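Local coordinates for protein beta-galactosidase (Bacteroides thetaiotaomicron, PDB 5MUJ) that probably hydrolyses glycosidic links of the plant pectin rhamnogalacturonan II, perhaps as an arabinofuranosidase, and binds its chain B glycan, at residues D130-E138 against I276-F286. Residues are numbered along the deposited sequence; the frame is centred on the assembly and turned at random.
Sequences DMEWGGSYE and IQKMGDVYVMF
Trp133 lays one face of its indole against Met279, whose CE stands 3.4 Å from the centroid of the five-membered ring and 6° off its normal, a CH-pi contact; the selenium of this selenomethionine lies farther out over the same ring, a Met-aromatic contact. The bend of Met279 at chi3 (-72°) turns CE onto that face. Gln277 OE1 approaches Trp133 CE3 obliquely, and Phe286 CZ meets Trp133 CZ3 at 3.9 Å. At the edge of the Tyr137 ring, Tyr137 OH donates to Gln277 OE1 (2.8 Å), in the carbonyl plane on a lone pair, with ring and amide planes 85° apart. Tyr137 OH also accepts from Gly134 N, tying the type II turn to the glutamine. Met131 CE packs tightly on Ile276 CG2 (3.4 Å) and also touches the Tyr283 ring. Glu132 and Lys278 form a single beta bridge: Lys278 N donates to Met131 O (2.8 Å) and Trp133 N to Lys278 O (2.9 Å). With an alanine at Trp133, Met279 CE would probably lose its aromatic platform and Glu40 its indole N-H partner. The loop following strand 121-126 thus docks on edge strand 270-279, while Val41 of helix 31-41 and Val337 of strand 331-340 also pack against Trp133.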
# COMPACT_ATOMS: atom_id res chain seq x y z
N ASP A 130 -0.28 -10.19 -10.48
CA ASP A 130 -1.47 -10.71 -11.13
C ASP A 130 -2.66 -10.04 -10.42
O ASP A 130 -2.81 -10.16 -9.20
CB ASP A 130 -1.52 -12.23 -10.96
CG ASP A 130 -2.64 -12.90 -11.74
OD1 ASP A 130 -3.65 -12.29 -12.12
OD2 ASP A 130 -2.51 -14.10 -11.96
N MSE A 131 -3.45 -9.29 -11.19
CA MSE A 131 -4.57 -8.50 -10.65
C MSE A 131 -5.85 -9.27 -10.52
O MSE A 131 -6.81 -8.78 -9.95
CB MSE A 131 -4.87 -7.34 -11.59
CG MSE A 131 -3.74 -6.34 -11.55
SE MSE A 131 -4.12 -5.00 -12.92
CE MSE A 131 -5.50 -3.98 -11.94
N GLU A 132 -5.89 -10.47 -11.09
CA GLU A 132 -7.11 -11.29 -11.03
C GLU A 132 -7.57 -11.58 -9.58
O GLU A 132 -6.86 -12.26 -8.82
CB GLU A 132 -6.96 -12.57 -11.82
CG GLU A 132 -8.22 -13.45 -11.72
CD GLU A 132 -8.36 -14.48 -12.82
OE1 GLU A 132 -7.35 -15.13 -13.17
OE2 GLU A 132 -9.51 -14.65 -13.31
N TRP A 133 -8.74 -11.05 -9.22
CA TRP A 133 -9.41 -11.40 -7.96
C TRP A 133 -9.55 -12.92 -7.82
O TRP A 133 -10.13 -13.60 -8.67
CB TRP A 133 -10.79 -10.75 -7.87
CG TRP A 133 -11.57 -11.15 -6.62
CD1 TRP A 133 -12.63 -12.00 -6.57
CD2 TRP A 133 -11.34 -10.70 -5.27
NE1 TRP A 133 -13.09 -12.10 -5.30
CE2 TRP A 133 -12.31 -11.36 -4.47
CE3 TRP A 133 -10.42 -9.86 -4.66
CZ2 TRP A 133 -12.39 -11.15 -3.11
CZ3 TRP A 133 -10.49 -9.65 -3.31
CH2 TRP A 133 -11.48 -10.32 -2.53
N GLY A 134 -8.98 -13.43 -6.75
CA GLY A 134 -8.95 -14.87 -6.51
C GLY A 134 -8.10 -15.69 -7.47
O GLY A 134 -8.30 -16.89 -7.63
N GLY A 135 -7.13 -15.06 -8.11
CA GLY A 135 -6.30 -15.72 -9.10
C GLY A 135 -5.00 -16.21 -8.50
O GLY A 135 -4.94 -16.59 -7.32
N SER A 136 -3.94 -16.17 -9.29
CA SER A 136 -2.68 -16.79 -8.92
C SER A 136 -1.97 -16.11 -7.75
O SER A 136 -1.27 -16.77 -7.00
CB SER A 136 -1.75 -16.87 -10.10
OG SER A 136 -1.23 -15.59 -10.39
N TYR A 137 -2.13 -14.79 -7.67
CA TYR A 137 -1.41 -13.90 -6.75
C TYR A 137 0.09 -13.90 -6.95
O TYR A 137 0.86 -13.51 -6.06
CB TYR A 137 -1.82 -14.11 -5.29
CG TYR A 137 -3.22 -13.61 -5.11
CD1 TYR A 137 -3.48 -12.22 -5.16
CD2 TYR A 137 -4.28 -14.49 -5.01
CE1 TYR A 137 -4.77 -11.75 -5.07
CE2 TYR A 137 -5.59 -14.02 -4.93
CZ TYR A 137 -5.84 -12.65 -4.95
OH TYR A 137 -7.15 -12.16 -4.87
N GLU A 138 0.51 -14.27 -8.15
CA GLU A 138 1.91 -14.27 -8.49
C GLU A 138 2.29 -12.84 -8.94
O GLU A 138 1.44 -12.03 -9.33
CB GLU A 138 2.20 -15.33 -9.56
CG GLU A 138 1.85 -16.74 -9.07
CD GLU A 138 2.10 -17.81 -10.11
OE1 GLU A 138 2.67 -17.49 -11.18
OE2 GLU A 138 1.76 -18.98 -9.82
N ILE A 276 -5.54 -2.38 -6.40
CA ILE A 276 -6.52 -2.71 -7.45
C ILE A 276 -6.49 -4.18 -7.85
O ILE A 276 -5.43 -4.73 -8.14
CB ILE A 276 -6.29 -1.84 -8.71
CG1 ILE A 276 -6.37 -0.36 -8.31
CG2 ILE A 276 -7.34 -2.16 -9.79
CD1 ILE A 276 -6.22 0.59 -9.46
N GLN A 277 -7.67 -4.81 -7.84
CA GLN A 277 -7.86 -6.13 -8.43
C GLN A 277 -8.99 -6.10 -9.45
O GLN A 277 -9.87 -5.25 -9.38
CB GLN A 277 -8.14 -7.14 -7.32
CG GLN A 277 -6.90 -7.33 -6.47
CD GLN A 277 -7.02 -8.46 -5.50
OE1 GLN A 277 -7.34 -9.59 -5.89
NE2 GLN A 277 -6.74 -8.17 -4.23
N LYS A 278 -8.91 -6.98 -10.43
CA LYS A 278 -9.91 -7.06 -11.48
C LYS A 278 -10.82 -8.24 -11.15
O LYS A 278 -10.34 -9.34 -10.89
CB LYS A 278 -9.23 -7.23 -12.83
CG LYS A 278 -10.10 -6.76 -13.99
CD LYS A 278 -9.47 -7.08 -15.34
CE LYS A 278 -10.51 -7.19 -16.44
NZ LYS A 278 -9.87 -7.10 -17.78
N MSE A 279 -12.12 -7.96 -11.08
CA MSE A 279 -13.13 -8.94 -10.76
C MSE A 279 -14.15 -8.89 -11.86
O MSE A 279 -15.08 -8.07 -11.85
CB MSE A 279 -13.62 -8.55 -9.38
CG MSE A 279 -14.62 -9.53 -8.84
SE MSE A 279 -15.50 -8.62 -7.35
CE MSE A 279 -14.06 -8.62 -6.01
N GLY A 280 -13.95 -9.77 -12.83
CA GLY A 280 -14.81 -9.88 -14.00
C GLY A 280 -14.46 -8.76 -14.94
O GLY A 280 -13.31 -8.61 -15.34
N ASP A 281 -15.47 -7.95 -15.28
CA ASP A 281 -15.28 -6.75 -16.10
C ASP A 281 -15.07 -5.47 -15.27
O ASP A 281 -14.94 -4.39 -15.85
CB ASP A 281 -16.42 -6.58 -17.12
CG ASP A 281 -17.82 -6.45 -16.48
OD1 ASP A 281 -17.96 -6.47 -15.23
OD2 ASP A 281 -18.80 -6.34 -17.24
N VAL A 282 -15.04 -5.58 -13.94
CA VAL A 282 -14.87 -4.40 -13.08
C VAL A 282 -13.55 -4.41 -12.27
O VAL A 282 -13.07 -5.46 -11.85
CB VAL A 282 -16.11 -4.17 -12.17
CG1 VAL A 282 -16.11 -5.10 -10.97
CG2 VAL A 282 -16.23 -2.70 -11.73
N TYR A 283 -12.97 -3.23 -12.10
CA TYR A 283 -11.81 -3.02 -11.23
C TYR A 283 -12.32 -2.59 -9.88
O TYR A 283 -13.23 -1.75 -9.80
CB TYR A 283 -10.87 -1.92 -11.77
CG TYR A 283 -10.24 -2.28 -13.09
CD1 TYR A 283 -9.15 -3.16 -13.16
CD2 TYR A 283 -10.72 -1.73 -14.28
CE1 TYR A 283 -8.56 -3.46 -14.37
CE2 TYR A 283 -10.17 -2.08 -15.49
CZ TYR A 283 -9.09 -2.94 -15.53
OH TYR A 283 -8.54 -3.25 -16.74
N VAL A 284 -11.74 -3.18 -8.82
CA VAL A 284 -12.02 -2.82 -7.46
C VAL A 284 -10.78 -2.22 -6.83
O VAL A 284 -9.72 -2.84 -6.84
CB VAL A 284 -12.47 -4.07 -6.66
CG1 VAL A 284 -12.74 -3.70 -5.20
CG2 VAL A 284 -13.69 -4.64 -7.34
N MSE A 285 -10.90 -1.01 -6.30
CA MSE A 285 -9.82 -0.38 -5.61
C MSE A 285 -10.11 -0.48 -4.15
O MSE A 285 -11.05 0.14 -3.64
CB MSE A 285 -9.71 1.11 -5.99
CG MSE A 285 -8.56 1.78 -5.27
SE MSE A 285 -8.76 3.72 -5.30
CE MSE A 285 -8.28 3.99 -7.17
N PHE A 286 -9.25 -1.23 -3.46
CA PHE A 286 -9.18 -1.18 -2.01
C PHE A 286 -8.32 0.03 -1.68
O PHE A 286 -7.26 0.21 -2.29
CB PHE A 286 -8.55 -2.48 -1.47
CG PHE A 286 -9.35 -3.70 -1.79
CD1 PHE A 286 -10.49 -3.97 -1.05
CD2 PHE A 286 -9.03 -4.51 -2.86
CE1 PHE A 286 -11.23 -5.13 -1.31
CE2 PHE A 286 -9.79 -5.63 -3.15
CZ PHE A 286 -10.94 -5.89 -2.39